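Local coordinates for alanine racemase (Corynebacterium glutamicum, PDB 2DY3), which belongs to the alanine racemase family of two-domain proteins with a TIM-barrel N-terminal domain and binds pyridoxal-5'-phosphate, at residues G58-A63 with L78-T83; L98-P103 with I117-K122. All coordinates share one frame; numbering follows the deposited sequence.

Interaction 1: residues G58-A63 with L78-T83; sequences GVATLA and LCWIWT. With PLP (pyridoxal-5'-phosphate), chain F.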
# COMPACT_ATOMS: atom_id res chain seq x y z
N GLY B 58 -20.91 0.53 -6.33
CA GLY B 58 -20.62 -0.79 -5.81
C GLY B 58 -19.30 -0.79 -5.06
O GLY B 58 -18.31 -0.20 -5.52
N VAL B 59 -19.30 -1.40 -3.87
CA VAL B 59 -18.07 -1.50 -3.09
C VAL B 59 -17.97 -2.90 -2.53
O VAL B 59 -18.94 -3.67 -2.58
CB VAL B 59 -18.00 -0.49 -1.90
CG1 VAL B 59 -17.87 0.93 -2.42
CG2 VAL B 59 -19.23 -0.65 -1.00
N ALA B 60 -16.81 -3.23 -1.99
CA ALA B 60 -16.59 -4.54 -1.41
C ALA B 60 -17.09 -4.66 0.02
O ALA B 60 -17.91 -5.53 0.32
CB ALA B 60 -15.12 -4.90 -1.46
N THR B 61 -16.61 -3.78 0.89
CA THR B 61 -16.94 -3.87 2.30
C THR B 61 -18.01 -2.94 2.87
O THR B 61 -18.40 -1.95 2.27
CB THR B 61 -15.67 -3.71 3.17
OG1 THR B 61 -15.22 -2.35 3.11
CG2 THR B 61 -14.56 -4.63 2.66
N LEU B 62 -18.46 -3.30 4.07
CA LEU B 62 -19.46 -2.56 4.82
C LEU B 62 -18.91 -1.17 5.08
O LEU B 62 -19.60 -0.17 4.92
CB LEU B 62 -19.70 -3.27 6.16
CG LEU B 62 -20.95 -4.09 6.45
CD1 LEU B 62 -21.62 -4.59 5.17
CD2 LEU B 62 -20.56 -5.23 7.38
N ALA B 63 -17.64 -1.12 5.50
CA ALA B 63 -16.98 0.13 5.80
C ALA B 63 -16.89 1.05 4.59
O ALA B 63 -17.06 2.26 4.73
CB ALA B 63 -15.58 -0.14 6.38
N LEU B 78 -24.28 -0.81 -3.26
CA LEU B 78 -24.21 -2.26 -3.07
C LEU B 78 -22.86 -2.68 -2.47
O LEU B 78 -21.81 -2.22 -2.89
CB LEU B 78 -24.42 -2.99 -4.39
CG LEU B 78 -24.32 -4.53 -4.38
CD1 LEU B 78 -25.37 -5.15 -3.46
CD2 LEU B 78 -24.51 -5.03 -5.80
N CYS B 79 -22.92 -3.57 -1.48
CA CYS B 79 -21.75 -4.07 -0.78
C CYS B 79 -21.76 -5.61 -0.90
O CYS B 79 -22.77 -6.24 -0.64
CB CYS B 79 -21.83 -3.58 0.68
SG CYS B 79 -21.09 -4.57 1.95
N TRP B 80 -20.64 -6.21 -1.29
CA TRP B 80 -20.64 -7.66 -1.44
C TRP B 80 -19.66 -8.50 -0.62
O TRP B 80 -19.61 -9.72 -0.79
CB TRP B 80 -20.53 -8.04 -2.93
CG TRP B 80 -19.43 -7.34 -3.66
CD1 TRP B 80 -18.10 -7.63 -3.61
CD2 TRP B 80 -19.56 -6.20 -4.51
NE1 TRP B 80 -17.39 -6.74 -4.37
CE2 TRP B 80 -18.27 -5.85 -4.94
CE3 TRP B 80 -20.65 -5.44 -4.96
CZ2 TRP B 80 -18.03 -4.77 -5.79
CZ3 TRP B 80 -20.41 -4.37 -5.80
CH2 TRP B 80 -19.11 -4.04 -6.20
N ILE B 81 -18.88 -7.88 0.26
CA ILE B 81 -17.95 -8.64 1.09
C ILE B 81 -18.14 -8.27 2.56
O ILE B 81 -17.64 -7.25 3.03
CB ILE B 81 -16.47 -8.39 0.70
CG1 ILE B 81 -16.22 -8.88 -0.73
CG2 ILE B 81 -15.56 -9.16 1.63
CD1 ILE B 81 -14.77 -8.73 -1.19
N TRP B 82 -18.89 -9.11 3.26
CA TRP B 82 -19.18 -8.92 4.68
C TRP B 82 -19.55 -10.28 5.24
O TRP B 82 -19.75 -11.23 4.49
CB TRP B 82 -20.38 -7.98 4.87
CG TRP B 82 -21.65 -8.45 4.19
CD1 TRP B 82 -21.95 -8.35 2.86
CD2 TRP B 82 -22.78 -9.07 4.82
NE1 TRP B 82 -23.20 -8.87 2.62
CE2 TRP B 82 -23.73 -9.32 3.80
CE3 TRP B 82 -23.09 -9.45 6.13
CZ2 TRP B 82 -24.97 -9.93 4.06
CZ3 TRP B 82 -24.31 -10.05 6.39
CH2 TRP B 82 -25.24 -10.28 5.36
N THR B 83 -19.61 -10.38 6.57
CA THR B 83 -19.99 -11.63 7.22
C THR B 83 -21.02 -11.29 8.28
O THR B 83 -21.05 -10.17 8.78
CB THR B 83 -18.79 -12.33 7.91
OG1 THR B 83 -18.28 -11.48 8.94
CG2 THR B 83 -17.69 -12.64 6.88
N1 PLP F . -18.03 -6.19 -9.74
C2 PLP F . -17.44 -6.84 -8.65
C2A PLP F . -18.24 -7.85 -7.86
C3 PLP F . -16.10 -6.52 -8.32
O3 PLP F . -15.49 -7.15 -7.25
C4 PLP F . -15.38 -5.56 -9.10
C4A PLP F . -13.90 -5.20 -8.81
C5 PLP F . -16.04 -4.94 -10.22
C6 PLP F . -17.35 -5.27 -10.51
C5A PLP F . -15.36 -3.94 -11.11
O4P PLP F . -14.62 -4.59 -12.13
P PLP F . -13.75 -3.86 -13.29
O1P PLP F . -12.79 -2.96 -12.65
O2P PLP F . -13.11 -5.01 -13.94
O3P PLP F . -14.77 -3.16 -14.09
O HOH W 1 -17.48 -6.10 5.32
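Trp80 lays its indole against the backbone of Gly58, Val59 and Ala60. Its CG sits between the backbone N and the carbonyl carbon (chi1 50°), which puts it beside the neighbouring strand. Val59 O stands over the centre of one ring face, 3.2 Å from Trp80 CD2. Ala60 CA lies over the five-membered ring on the same face, nearer the rim, as a CH-pi contact. Gly58 provides the hollow. Having no side chain, it lets the ring sit close, with Gly58 C 3.4 Å from Trp80 CH2. On the opposite face rests the methyl C2A of pyridoxal-5'-phosphate, 3.5 Å from Trp80 CE2.

Beyond Trp80, Ala60 CB meets the tip of Ile81, CD1. On the sheet face of Val59 and Cys79, Leu62 CD1 comes very close to Cys79 SG, at 3.3 Å, a contact whose detail is doubtful. The same methyl reaches Trp82 CB.

The backbones pair in parallel. Val59 N gives Leu78 O a nearly straight bond of 2.8 Å (170°). Trp80 N bonds only weakly to Val59 O. Where the chain turns at Ala60, Ile81 N donates to Ala60 O, but this bond is unusually short and bent and its geometry is doubtful. A water then joins Leu62 N to Ile81 O, 2.6 Å from the latter, as helix 62-70 begins. Arg355 of the second subunit packs on Ala60 and Thr61.

The two strands and helix 62-70 form a beta-alpha-beta unit of the barrel. Trp80 lies as a flat wedge between the Val59 carbonyl and the pyridoxal-5'-phosphate methyl, held by shape and weak interactions.

Interaction 2: residues L98-P103 with I117-K122; sequences LAVISP and IRVSIK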
# COMPACT_ATOMS: atom_id res chain seq x y z
N LEU B 98 -27.19 -5.11 0.66
CA LEU B 98 -26.25 -6.16 1.01
C LEU B 98 -26.43 -7.35 0.08
O LEU B 98 -27.56 -7.75 -0.22
CB LEU B 98 -26.47 -6.64 2.45
CG LEU B 98 -26.20 -5.65 3.58
CD1 LEU B 98 -26.58 -6.28 4.90
CD2 LEU B 98 -24.72 -5.25 3.56
N ALA B 99 -25.32 -7.90 -0.39
CA ALA B 99 -25.37 -9.06 -1.26
C ALA B 99 -25.54 -10.33 -0.42
O ALA B 99 -24.95 -10.45 0.66
CB ALA B 99 -24.09 -9.17 -2.09
N VAL B 100 -26.36 -11.26 -0.90
CA VAL B 100 -26.53 -12.53 -0.22
C VAL B 100 -25.47 -13.41 -0.88
O VAL B 100 -25.63 -13.79 -2.04
CB VAL B 100 -27.93 -13.13 -0.48
CG1 VAL B 100 -28.13 -14.38 0.37
CG2 VAL B 100 -29.01 -12.10 -0.16
N ILE B 101 -24.40 -13.73 -0.16
CA ILE B 101 -23.33 -14.53 -0.75
C ILE B 101 -23.26 -15.99 -0.30
O ILE B 101 -22.48 -16.77 -0.85
CB ILE B 101 -21.94 -13.86 -0.53
CG1 ILE B 101 -21.51 -14.01 0.92
CG2 ILE B 101 -22.01 -12.38 -0.89
CD1 ILE B 101 -20.10 -13.51 1.18
N SER B 102 -24.06 -16.35 0.70
CA SER B 102 -24.11 -17.72 1.20
C SER B 102 -25.40 -17.88 1.99
O SER B 102 -26.01 -16.89 2.40
CB SER B 102 -22.93 -18.03 2.12
OG SER B 102 -23.19 -17.59 3.44
N PRO B 103 -25.84 -19.13 2.19
CA PRO B 103 -27.07 -19.40 2.95
C PRO B 103 -27.04 -18.76 4.33
O PRO B 103 -28.06 -18.28 4.82
CB PRO B 103 -27.10 -20.93 3.01
CG PRO B 103 -26.45 -21.32 1.69
CD PRO B 103 -25.28 -20.36 1.61
N ILE B 117 -35.32 -4.41 4.23
CA ILE B 117 -33.94 -4.71 3.88
C ILE B 117 -33.72 -5.02 2.39
O ILE B 117 -34.24 -6.00 1.87
CB ILE B 117 -33.43 -5.91 4.71
CG1 ILE B 117 -33.59 -5.61 6.20
CG2 ILE B 117 -31.97 -6.21 4.38
CD1 ILE B 117 -33.43 -6.82 7.09
N ARG B 118 -32.95 -4.16 1.72
CA ARG B 118 -32.65 -4.35 0.30
C ARG B 118 -31.45 -5.29 0.15
O ARG B 118 -30.38 -5.05 0.71
CB ARG B 118 -32.33 -3.01 -0.38
CG ARG B 118 -33.57 -2.18 -0.77
CD ARG B 118 -33.21 -0.75 -1.15
NE ARG B 118 -32.31 -0.68 -2.30
CZ ARG B 118 -32.68 -0.83 -3.57
NH1 ARG B 118 -33.96 -1.05 -3.87
NH2 ARG B 118 -31.78 -0.78 -4.54
N VAL B 119 -31.64 -6.37 -0.60
CA VAL B 119 -30.57 -7.33 -0.83
C VAL B 119 -30.44 -7.68 -2.31
O VAL B 119 -31.38 -7.52 -3.09
CB VAL B 119 -30.80 -8.65 -0.04
CG1 VAL B 119 -30.91 -8.38 1.44
CG2 VAL B 119 -32.05 -9.35 -0.55
N SER B 120 -29.26 -8.14 -2.68
CA SER B 120 -29.00 -8.56 -4.05
C SER B 120 -28.33 -9.92 -3.91
O SER B 120 -27.36 -10.06 -3.18
CB SER B 120 -28.07 -7.57 -4.76
OG SER B 120 -27.79 -8.01 -6.07
N ILE B 121 -28.86 -10.93 -4.59
CA ILE B 121 -28.29 -12.26 -4.47
C ILE B 121 -27.06 -12.45 -5.34
O ILE B 121 -27.13 -12.33 -6.56
CB ILE B 121 -29.31 -13.36 -4.86
CG1 ILE B 121 -30.65 -13.13 -4.14
CG2 ILE B 121 -28.77 -14.72 -4.45
CD1 ILE B 121 -31.74 -14.08 -4.58
N LYS B 122 -25.93 -12.72 -4.70
CA LYS B 122 -24.69 -12.95 -5.43
C LYS B 122 -24.74 -14.42 -5.84
O LYS B 122 -24.85 -15.31 -4.99
CB LYS B 122 -23.47 -12.70 -4.56
CG LYS B 122 -22.16 -13.05 -5.26
CD LYS B 122 -20.95 -12.61 -4.44
CE LYS B 122 -19.66 -13.18 -5.03
NZ LYS B 122 -19.44 -12.71 -6.41
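Two neighbouring parallel strands of the TIM-barrel domain, 97-100 and 117-122, meet here through an alternating series of backbone bonds. Leu98 N donates to Arg118 O, and Leu98 O accepts from Ser120 N at 3.0 Å. Val100 repeats the pattern: its N bonds to Ser120 O at 2.8 Å and its O accepts Lys122 N at 2.9 Å. Leu98 and Val100 thus each bridge two residues that lie two apart on strand 117-122, and they share Ser120. The strands twist across each other at 39°.

They are the two strands of a beta-alpha-beta crossover whose helix is 103-110. On the face of Val100, Val119 and Ile121, the Val100 and Val119 side chains cross obliquely, with Val100 CG2 3.9 Å from Val119 CB. Leu109 of that helix and Leu144 of helix 134-146 pack over this face. The other face carries Ala99 and Ser120, both touching Phe156 of the next strand.

Past the end of strand 97-100, Ile101 CG2 lies against the aliphatic part of Lys122, 3.7 Å from CD. The Lys122 chain is extended up to CE and bends at its last torsion (chi4 61°). Its side chain comes within about 5 Å of pyridoxal-5'-phosphate. At the opposite end, the Arg118 guanidinium forms salt bridges with Asp97 and Glu76.

How the interactions relate
Interactions 1 and 2 follow one another along the chain, their centres about 10 Å apart. Each joins two adjacent strands of the same parallel sheet in the N-terminal domain, giving the order 56-59, 76-81, 97-100, 117-122. Strands 76-81 and 97-100 are themselves neighbours, so the contacts meet directly. Cys79 O and Ala99 N, 3.0 Å apart, probably hydrogen-bond, and Leu62 CD1 packs on Leu98 CD2 at 3.6 Å. Trp80 O also packs on Ile101 CG2, at 3.6 Å. Helices 62-70 and 103-110 make the respective crossovers. Together the contacts form a continuous arc of barrel wall, and both reach the region of the pyridoxal-5'-phosphate pocket.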